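Local atomic coordinates of uncharacterized protein (Bacteroides eggerthii, PDB entry 4FTD), a protein that is of unknown function but joins an immunoglobulin-like part to a six-bladed beta-propeller and may act in carbohydrate metabolism. Residues A[135-140]-A[151-156]; A[407-412]-A[434-439]; A[158-163]-A[177-182]. All coordinates share one frame; numbering follows the deposited sequence.

Contact 1 of 3, residues A[135-140]-A[151-156]; sequences TNYTRC and VSRPTT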
loop_
_atom_site.group_PDB
_atom_site.type_symbol
_atom_site.label_atom_id
_atom_site.label_comp_id
_atom_site.label_asym_id
_atom_site.label_seq_id
_atom_site.Cartn_x
_atom_site.Cartn_y
_atom_site.Cartn_z
ATOM N N THR A 135 -19.980 15.107 -5.068
ATOM C CA THR A 135 -19.866 16.575 -5.317
ATOM C C THR A 135 -18.558 17.066 -4.826
ATOM O O THR A 135 -17.886 16.378 -4.097
ATOM C CB THR A 135 -20.990 17.410 -4.660
ATOM O OG1 THR A 135 -20.705 17.675 -3.282
ATOM C CG2 THR A 135 -22.349 16.706 -4.789
ATOM N N ASN A 136 -18.199 18.286 -5.186
ATOM C CA ASN A 136 -16.962 18.846 -4.670
ATOM C C ASN A 136 -17.114 19.445 -3.269
ATOM O O ASN A 136 -16.251 20.156 -2.800
ATOM C CB ASN A 136 -16.345 19.794 -5.672
ATOM C CG ASN A 136 -17.131 21.043 -5.864
ATOM O OD1 ASN A 136 -18.136 21.292 -5.194
ATOM N ND2 ASN A 136 -16.656 21.873 -6.776
ATOM N N TYR A 137 -18.240 19.193 -2.610
ATOM C CA TYR A 137 -18.389 19.584 -1.187
ATOM C C TYR A 137 -17.700 18.620 -0.224
ATOM O O TYR A 137 -17.619 18.890 0.946
ATOM C CB TYR A 137 -19.871 19.821 -0.825
ATOM C CG TYR A 137 -20.290 21.184 -1.298
ATOM C CD1 TYR A 137 -20.499 21.416 -2.648
ATOM C CD2 TYR A 137 -20.399 22.254 -0.425
ATOM C CE1 TYR A 137 -20.859 22.673 -3.115
ATOM C CE2 TYR A 137 -20.747 23.526 -0.878
ATOM C CZ TYR A 137 -20.955 23.731 -2.232
ATOM O OH TYR A 137 -21.338 24.967 -2.729
ATOM N N THR A 138 -17.188 17.508 -0.728
ATOM C CA THR A 138 -16.356 16.598 0.075
ATOM C C THR A 138 -15.090 16.368 -0.726
ATOM O O THR A 138 -15.147 15.856 -1.834
ATOM C CB THR A 138 -17.034 15.210 0.285
ATOM O OG1 THR A 138 -18.258 15.356 0.988
ATOM C CG2 THR A 138 -16.098 14.258 1.053
ATOM N N ARG A 139 -13.958 16.760 -0.166
ATOM C CA ARG A 139 -12.642 16.693 -0.857
ATOM C C ARG A 139 -11.623 15.844 -0.138
ATOM O O ARG A 139 -10.469 15.722 -0.555
ATOM C CB ARG A 139 -12.104 18.103 -1.035
ATOM C CG ARG A 139 -13.030 18.945 -1.864
ATOM C CD ARG A 139 -12.461 20.315 -2.184
ATOM N NE ARG A 139 -13.508 21.067 -2.903
ATOM C CZ ARG A 139 -13.315 22.255 -3.473
ATOM N NH1 ARG A 139 -12.138 22.820 -3.449
ATOM N NH2 ARG A 139 -14.308 22.886 -4.061
ATOM N N CYS A 140 -12.052 15.182 0.927
ATOM C CA CYS A 140 -11.150 14.395 1.717
ATOM C C CYS A 140 -11.834 13.280 2.481
ATOM O O CYS A 140 -12.879 13.483 3.070
ATOM C CB CYS A 140 -10.490 15.284 2.740
ATOM S SG CYS A 140 -9.079 14.601 3.667
ATOM N N VAL A 151 -14.938 13.924 5.090
ATOM C CA VAL A 151 -14.931 15.331 5.523
ATOM C C VAL A 151 -15.933 16.040 4.613
ATOM O O VAL A 151 -15.586 16.794 3.722
ATOM C CB VAL A 151 -13.531 15.987 5.494
ATOM C CG1 VAL A 151 -13.610 17.406 6.075
ATOM C CG2 VAL A 151 -12.537 15.107 6.232
ATOM N N SER A 152 -17.203 15.762 4.860
ATOM C CA SER A 152 -18.254 16.331 4.054
ATOM C C SER A 152 -18.730 17.692 4.585
ATOM O O SER A 152 -18.929 17.867 5.761
ATOM C CB SER A 152 -19.457 15.377 3.979
ATOM O OG SER A 152 -19.872 14.998 5.268
ATOM N N ARG A 153 -18.795 18.666 3.687
ATOM C CA ARG A 153 -19.423 19.937 3.987
ATOM C C ARG A 153 -20.895 19.742 3.553
ATOM O O ARG A 153 -21.166 19.113 2.542
ATOM C CB ARG A 153 -18.796 21.066 3.185
ATOM C CG ARG A 153 -17.435 21.511 3.721
ATOM C CD ARG A 153 -16.992 22.746 2.960
ATOM N NE ARG A 153 -16.531 22.313 1.647
ATOM C CZ ARG A 153 -16.737 22.939 0.480
ATOM N NH1 ARG A 153 -17.465 24.043 0.381
ATOM N NH2 ARG A 153 -16.241 22.403 -0.627
ATOM N N PRO A 154 -21.828 20.268 4.342
ATOM C CA PRO A 154 -23.229 19.973 4.095
ATOM C C PRO A 154 -23.779 20.612 2.812
ATOM O O PRO A 154 -23.647 21.792 2.619
ATOM C CB PRO A 154 -23.940 20.522 5.317
ATOM C CG PRO A 154 -22.975 21.453 5.983
ATOM C CD PRO A 154 -21.609 21.019 5.584
ATOM N N THR A 155 -24.462 19.838 1.994
ATOM C CA THR A 155 -24.991 20.363 0.746
ATOM C C THR A 155 -26.168 19.521 0.308
ATOM O O THR A 155 -26.359 18.404 0.814
ATOM C CB THR A 155 -23.859 20.473 -0.342
ATOM O OG1 THR A 155 -24.373 21.246 -1.387
ATOM C CG2 THR A 155 -23.421 19.142 -0.918
ATOM N N THR A 156 -26.994 20.069 -0.585
ATOM C CA THR A 156 -28.164 19.340 -1.044
ATOM C C THR A 156 -27.748 18.010 -1.686
ATOM O O THR A 156 -26.661 17.940 -2.248
ATOM C CB THR A 156 -29.011 20.173 -2.004
ATOM O OG1 THR A 156 -30.240 19.481 -2.210
ATOM C CG2 THR A 156 -28.253 20.408 -3.383
HETATM O O HOH W 1 -16.999 23.172 -3.176
HETATM O O HOH W 2 -14.617 20.399 0.891
HETATM O O HOH W 3 -20.583 16.899 0.959
HETATM O O HOH W 4 -13.805 18.171 2.287
#

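Contact 2 of 3, residues A[407-412]-A[434-439]; sequences NGNALA and SRTQSG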
loop_
_atom_site.group_PDB
_atom_site.type_symbol
_atom_site.label_atom_id
_atom_site.label_comp_id
_atom_site.label_asym_id
_atom_site.label_seq_id
_atom_site.Cartn_x
_atom_site.Cartn_y
_atom_site.Cartn_z
ATOM N N ASN A 407 -11.386 16.775 -13.022
ATOM C CA ASN A 407 -12.122 17.932 -12.505
ATOM C C ASN A 407 -11.147 18.969 -11.945
ATOM O O ASN A 407 -9.926 18.733 -11.862
ATOM C CB ASN A 407 -13.196 17.485 -11.474
ATOM C CG ASN A 407 -12.608 16.847 -10.248
ATOM O OD1 ASN A 407 -11.817 17.495 -9.561
ATOM N ND2 ASN A 407 -13.038 15.606 -9.908
ATOM N N GLY A 408 -11.683 20.124 -11.572
ATOM C CA GLY A 408 -10.859 21.228 -11.064
ATOM C C GLY A 408 -10.506 21.148 -9.583
ATOM O O GLY A 408 -9.850 22.026 -9.097
ATOM N N ASN A 409 -10.902 20.094 -8.863
ATOM C CA ASN A 409 -10.660 20.001 -7.426
ATOM C C ASN A 409 -10.385 18.536 -7.045
ATOM O O ASN A 409 -11.056 17.971 -6.189
ATOM C CB ASN A 409 -11.842 20.629 -6.655
ATOM C CG ASN A 409 -13.182 20.200 -7.204
ATOM O OD1 ASN A 409 -13.952 21.026 -7.678
ATOM N ND2 ASN A 409 -13.433 18.886 -7.229
ATOM N N ALA A 410 -9.361 17.970 -7.685
ATOM C CA ALA A 410 -9.092 16.539 -7.701
ATOM C C ALA A 410 -8.235 16.097 -6.497
ATOM O O ALA A 410 -7.232 15.368 -6.633
ATOM C CB ALA A 410 -8.449 16.175 -9.052
ATOM N N LEU A 411 -8.653 16.505 -5.308
ATOM C CA LEU A 411 -7.942 16.136 -4.097
ATOM C C LEU A 411 -8.155 14.606 -3.891
ATOM O O LEU A 411 -9.294 14.064 -4.109
ATOM C CB LEU A 411 -8.384 16.956 -2.863
ATOM C CG LEU A 411 -7.883 18.427 -2.780
ATOM C CD1 LEU A 411 -6.351 18.514 -2.779
ATOM C CD2 LEU A 411 -8.507 19.285 -3.868
ATOM N N ALA A 412 -7.042 13.940 -3.583
ATOM C CA ALA A 412 -6.979 12.485 -3.394
ATOM C C ALA A 412 -6.164 12.163 -2.161
ATOM O O ALA A 412 -5.225 12.893 -1.832
ATOM C CB ALA A 412 -6.373 11.776 -4.606
ATOM N N SER A 434 -9.008 7.496 -1.787
ATOM C CA SER A 434 -10.204 8.299 -1.992
ATOM C C SER A 434 -9.861 9.416 -2.948
ATOM O O SER A 434 -8.813 10.026 -2.814
ATOM C CB SER A 434 -10.649 8.965 -0.684
ATOM O OG SER A 434 -11.926 9.602 -0.889
ATOM N N ARG A 435 -10.785 9.754 -3.827
ATOM C CA ARG A 435 -10.592 10.815 -4.776
ATOM C C ARG A 435 -11.881 11.589 -4.987
ATOM O O ARG A 435 -12.973 11.007 -5.186
ATOM C CB ARG A 435 -10.022 10.255 -6.050
ATOM C CG ARG A 435 -9.634 11.314 -7.064
ATOM C CD ARG A 435 -10.713 11.510 -8.107
ATOM N NE ARG A 435 -10.332 12.445 -9.142
ATOM C CZ ARG A 435 -11.117 12.818 -10.146
ATOM N NH1 ARG A 435 -12.353 12.352 -10.236
ATOM N NH2 ARG A 435 -10.659 13.660 -11.071
ATOM N N THR A 436 -11.760 12.912 -4.942
ATOM C CA THR A 436 -12.911 13.832 -5.067
ATOM C C THR A 436 -13.722 13.623 -6.342
ATOM O O THR A 436 -13.154 13.622 -7.431
ATOM C CB THR A 436 -12.467 15.292 -4.975
ATOM O OG1 THR A 436 -11.749 15.456 -3.747
ATOM C CG2 THR A 436 -13.663 16.259 -5.053
ATOM N N GLN A 437 -15.018 13.412 -6.169
ATOM C CA GLN A 437 -15.983 13.147 -7.268
ATOM C C GLN A 437 -15.825 11.752 -7.921
ATOM O O GLN A 437 -16.409 11.493 -8.984
ATOM C CB GLN A 437 -16.040 14.295 -8.318
ATOM C CG GLN A 437 -16.550 15.600 -7.724
ATOM C CD GLN A 437 -16.504 16.788 -8.687
ATOM O OE1 GLN A 437 -15.898 17.830 -8.407
ATOM N NE2 GLN A 437 -17.102 16.619 -9.827
ATOM N N SER A 438 -15.093 10.849 -7.278
ATOM C CA SER A 438 -15.017 9.446 -7.715
ATOM C C SER A 438 -15.394 8.481 -6.606
ATOM O O SER A 438 -15.976 7.473 -6.867
ATOM C CB SER A 438 -13.647 9.084 -8.208
ATOM O OG SER A 438 -13.267 9.916 -9.266
ATOM N N GLY A 439 -15.027 8.772 -5.360
ATOM C CA GLY A 439 -15.360 7.909 -4.238
ATOM C C GLY A 439 -14.107 7.294 -3.601
ATOM O O GLY A 439 -13.025 7.808 -3.759
#

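Contact 3 of 3, residues A[158-163]-A[177-182]; sequences NFHTPH and PIMLDV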
loop_
_atom_site.group_PDB
_atom_site.type_symbol
_atom_site.label_atom_id
_atom_site.label_comp_id
_atom_site.label_asym_id
_atom_site.label_seq_id
_atom_site.Cartn_x
_atom_site.Cartn_y
_atom_site.Cartn_z
ATOM N N ASN A 158 -28.214 15.698 1.029
ATOM C CA ASN A 158 -27.854 15.000 2.273
ATOM C C ASN A 158 -27.669 15.966 3.479
ATOM O O ASN A 158 -28.026 15.642 4.625
ATOM C CB ASN A 158 -26.491 14.251 2.115
ATOM C CG ASN A 158 -26.493 13.134 1.039
ATOM O OD1 ASN A 158 -27.535 12.710 0.603
ATOM N ND2 ASN A 158 -25.283 12.638 0.648
ATOM N N PHE A 159 -27.051 17.121 3.237
ATOM C CA PHE A 159 -26.643 18.026 4.317
ATOM C C PHE A 159 -25.903 17.277 5.430
ATOM O O PHE A 159 -26.186 17.463 6.637
ATOM C CB PHE A 159 -27.847 18.856 4.814
ATOM C CG PHE A 159 -28.414 19.759 3.747
ATOM C CD1 PHE A 159 -27.800 20.972 3.464
ATOM C CD2 PHE A 159 -29.491 19.354 2.958
ATOM C CE1 PHE A 159 -28.279 21.799 2.455
ATOM C CE2 PHE A 159 -30.010 20.195 1.989
ATOM C CZ PHE A 159 -29.411 21.413 1.729
ATOM N N HIS A 160 -24.899 16.502 5.012
ATOM C CA HIS A 160 -24.008 15.763 5.953
ATOM C C HIS A 160 -22.829 16.634 6.374
ATOM O O HIS A 160 -22.188 17.251 5.536
ATOM C CB HIS A 160 -23.423 14.468 5.322
ATOM C CG HIS A 160 -24.426 13.366 5.133
ATOM N ND1 HIS A 160 -24.195 12.269 4.321
ATOM C CD2 HIS A 160 -25.666 13.194 5.655
ATOM C CE1 HIS A 160 -25.253 11.477 4.348
ATOM N NE2 HIS A 160 -26.163 12.018 5.142
ATOM N N THR A 161 -22.609 16.698 7.675
ATOM C CA THR A 161 -21.372 17.286 8.259
ATOM C C THR A 161 -20.356 16.123 8.403
ATOM O O THR A 161 -20.658 14.963 8.122
ATOM C CB THR A 161 -21.719 18.017 9.560
ATOM O OG1 THR A 161 -22.385 17.103 10.408
ATOM C CG2 THR A 161 -22.653 19.271 9.321
ATOM N N PRO A 162 -19.094 16.429 8.774
ATOM C CA PRO A 162 -18.064 15.384 8.792
ATOM C C PRO A 162 -18.401 14.195 9.693
ATOM O O PRO A 162 -18.965 14.366 10.789
ATOM C CB PRO A 162 -16.818 16.139 9.281
ATOM C CG PRO A 162 -17.067 17.562 8.806
ATOM C CD PRO A 162 -18.554 17.762 9.008
ATOM N N HIS A 163 -18.114 12.999 9.196
ATOM C CA HIS A 163 -18.546 11.821 9.847
ATOM C C HIS A 163 -17.626 10.640 9.627
ATOM O O HIS A 163 -16.788 10.655 8.768
ATOM C CB HIS A 163 -19.970 11.462 9.390
ATOM C CG HIS A 163 -20.111 11.277 7.910
ATOM N ND1 HIS A 163 -20.180 12.354 7.042
ATOM C CD2 HIS A 163 -20.251 10.148 7.146
ATOM C CE1 HIS A 163 -20.377 11.885 5.806
ATOM N NE2 HIS A 163 -20.388 10.554 5.834
ATOM N N PRO A 177 -23.557 6.572 9.070
ATOM C CA PRO A 177 -22.743 7.707 9.483
ATOM C C PRO A 177 -22.758 7.990 10.956
ATOM O O PRO A 177 -23.801 8.021 11.589
ATOM C CB PRO A 177 -23.341 8.885 8.697
ATOM C CG PRO A 177 -23.932 8.239 7.474
ATOM C CD PRO A 177 -24.492 6.954 7.982
ATOM N N ILE A 178 -21.577 8.170 11.518
ATOM C CA ILE A 178 -21.428 8.546 12.898
ATOM C C ILE A 178 -20.980 10.000 12.759
ATOM O O ILE A 178 -19.820 10.261 12.400
ATOM C CB ILE A 178 -20.364 7.672 13.587
ATOM C CG1 ILE A 178 -20.744 6.170 13.555
ATOM C CG2 ILE A 178 -20.146 8.135 15.020
ATOM C CD1 ILE A 178 -19.512 5.255 13.556
HETATM N N MSE A 179 -21.870 10.952 12.990
HETATM C CA MSE A 179 -21.484 12.378 12.891
HETATM C C MSE A 179 -20.620 12.879 14.076
HETATM O O MSE A 179 -20.921 12.647 15.233
HETATM C CB MSE A 179 -22.717 13.300 12.748
HETATM C CG MSE A 179 -22.964 13.749 11.233
HETATM SE SE MSE A 179 -23.707 12.178 10.389
HETATM C CE MSE A 179 -23.750 12.764 8.466
ATOM N N LEU A 180 -19.532 13.559 13.757
ATOM C CA LEU A 180 -18.753 14.230 14.742
ATOM C C LEU A 180 -19.494 15.402 15.329
ATOM O O LEU A 180 -20.251 16.083 14.634
ATOM C CB LEU A 180 -17.471 14.728 14.073
ATOM C CG LEU A 180 -16.473 13.648 13.619
ATOM C CD1 LEU A 180 -15.350 14.304 12.795
ATOM C CD2 LEU A 180 -15.867 12.854 14.799
ATOM N N ASP A 181 -19.222 15.693 16.600
ATOM C CA ASP A 181 -19.695 16.926 17.229
ATOM C C ASP A 181 -18.944 18.075 16.600
ATOM O O ASP A 181 -17.724 18.138 16.725
ATOM C CB ASP A 181 -19.464 16.847 18.740
ATOM C CG ASP A 181 -19.968 18.058 19.489
ATOM O OD1 ASP A 181 -20.318 19.094 18.882
ATOM O OD2 ASP A 181 -20.002 17.963 20.725
ATOM N N VAL A 182 -19.654 18.954 15.869
ATOM C CA VAL A 182 -19.029 20.113 15.193
ATOM C C VAL A 182 -19.491 21.442 15.842
ATOM O O VAL A 182 -19.395 22.499 15.245
ATOM C CB VAL A 182 -19.191 20.075 13.645
ATOM C CG1 VAL A 182 -18.337 18.976 13.030
ATOM C CG2 VAL A 182 -20.660 19.915 13.244
HETATM O O HOH W 5 -20.395 16.331 11.914
#

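Contact 1 of 3, residues A[135-140]-A[151-156]
R153 and Y137 meet through similar first torsions: in each, CG stands anti to the carbonyl carbon and beside the backbone N (chi1 -76° and -80°). A bend at chi3 of R153 then turns NE, and the guanidinium lies flat on the Y137 ring. The planes are 25° apart and the centres 4.5 Å. NH1 of R153 comes to 3.5 Å from CD2 of Y137. T155 packs on the opposite face of the ring, with its CB 4.1 Å from the ring centroid in a CH-pi contact. The backbones join as well: R153 N donates to Y137 O at 3.0 Å, and V151 N to C140 O at 2.9 Å.

Two like charges come close, R139 NE lying 3.8 Å from R153 NH2. R139 NE donates to N136 O at 2.9 Å, and a water accepts from R153 NH2 at 2.8 Å. This probably eases the repulsion. The same water reaches N136 OD1 and R139 NH2 by weak bonds. N136 ND2 hydrogen-bonds N409 OD1, and R153 has a further cation-pi partner in Y190.

The contact closes the open end of the hairpin of strands 138-143 and 147-152, which begins a four-stranded blade of the beta-propeller.

Contact 2 of 3, residues A[407-412]-A[434-439]
N407 sets the ND2 end of its amide over one face of the R435 guanidinium and stacks the amide on that of Q437. Its CG stands between the backbone N and the carbonyl carbon, which turns the amide toward 434-439. The N407 and R435 side chains reach toward each other tip to tip, their planes 33° apart. ND2 of N407 sits 2.9 Å above the guanidinium plane, toward its rim. ND2 of N407 and the NH1 and NH2 of R435 are all donors, so this is packing and not a hydrogen bond. The amide planes of N407 and Q437 are only 10° apart.

Both polar atoms of the N407 amide have partners. ND2 donates to T436 O at 3.2 Å, coming from above the carbonyl plane. OD1 accepts from N409 N at 2.8 Å, which makes an Asx turn. An alanine here would probably leave N409 N and T436 O without these mates and open a gap over the R435 guanidinium.

N409 ND2 donates to Q437 OE1 at 2.9 Å in a nearly straight bond (178°). L411 O is gripped twice by T436, by its N at 2.8 Å and by its OG1 at 2.8 Å.

R435 is buried, and its guanidinium is held from several sides. NH1 donates to S438 OG at 2.8 Å. NE hydrogen-bonds A358 O, and NH2 hydrogen-bonds S405 O and G359 O. These bonds fix the group under N407.

A412 and R435 form an antiparallel non-hydrogen-bonded pair, with A412 CA 3.1 Å from S434 O in a CA-H...O contact. S438 and G439 both donate their backbone N to R435 O, a classic beta bulge. The contact lies at one end of strands 412-420 and 426-435, in the blade that strand 120-125 completes, consistent with the closure that joins the chain ends of a beta-propeller.

Contact 3 of 3, residues A[158-163]-A[177-182]
M179, a selenomethionine, puts its CE over one face of the H163 ring, 4.2 Å from the ring centroid. The same methyl touches H160, with CE 3.4 Å from CD2 of that ring. A bend at chi2 of M179 turns SE toward H163. CG of M179 lies 3.5 Å from OG1 of T161. P177 also packs on H163, CB to CD2 at 3.7 Å. Beside these, L180 N donates to P162 O at 3.1 Å, and the P162 ring rests on L180 CD1 and V182 CG1.

A water bridges the two segments. It accepts from T161 OG1 at 2.6 Å and donates to P162 O and L180 O.

The next shell sets the two imidazoles. In H163, CG stands between the backbone N and the carbonyl carbon (chi1 57°), and ND1 donates to T161 O at 2.9 Å. NE2 of H163 hydrogen-bonds Y130 OH. H160 ND1 hydrogen-bonds OD2 of D132, while N158 CB lies 3.6 Å above the H160 ring plane, over its centre. N158 ND2 hydrogen-bonds OD1 of the same D132.

Partners on both nitrogens of H163, and the D132 carboxylate on H160, are likely to fix the turn of the two rings while the methyl CE of M179 packs against both.

In the fold
From the N terminus the chain passes through strand 120-125 and enters contact 1, which closes the hairpin of strands 138-143 and 147-152. Contact 3 follows. It closes the connection that holds strand 163-166 and helix 167-171, and so brings in strand 178-179 of the same sheet. Contact 2 comes much later and closes the hairpin of strands 412-420 and 426-435. The three stand in series; none nests or crosses. Contact 1 sits in the middle in space and touches both others. Contacts 2 and 3 stay about 11 Å apart at their nearest atoms. Contacts 1 and 3 lie in one blade. Contact 2 lies in the next, built from strand 120-125 and the last three strands. The meeting of contacts 1 and 2 links the two blades.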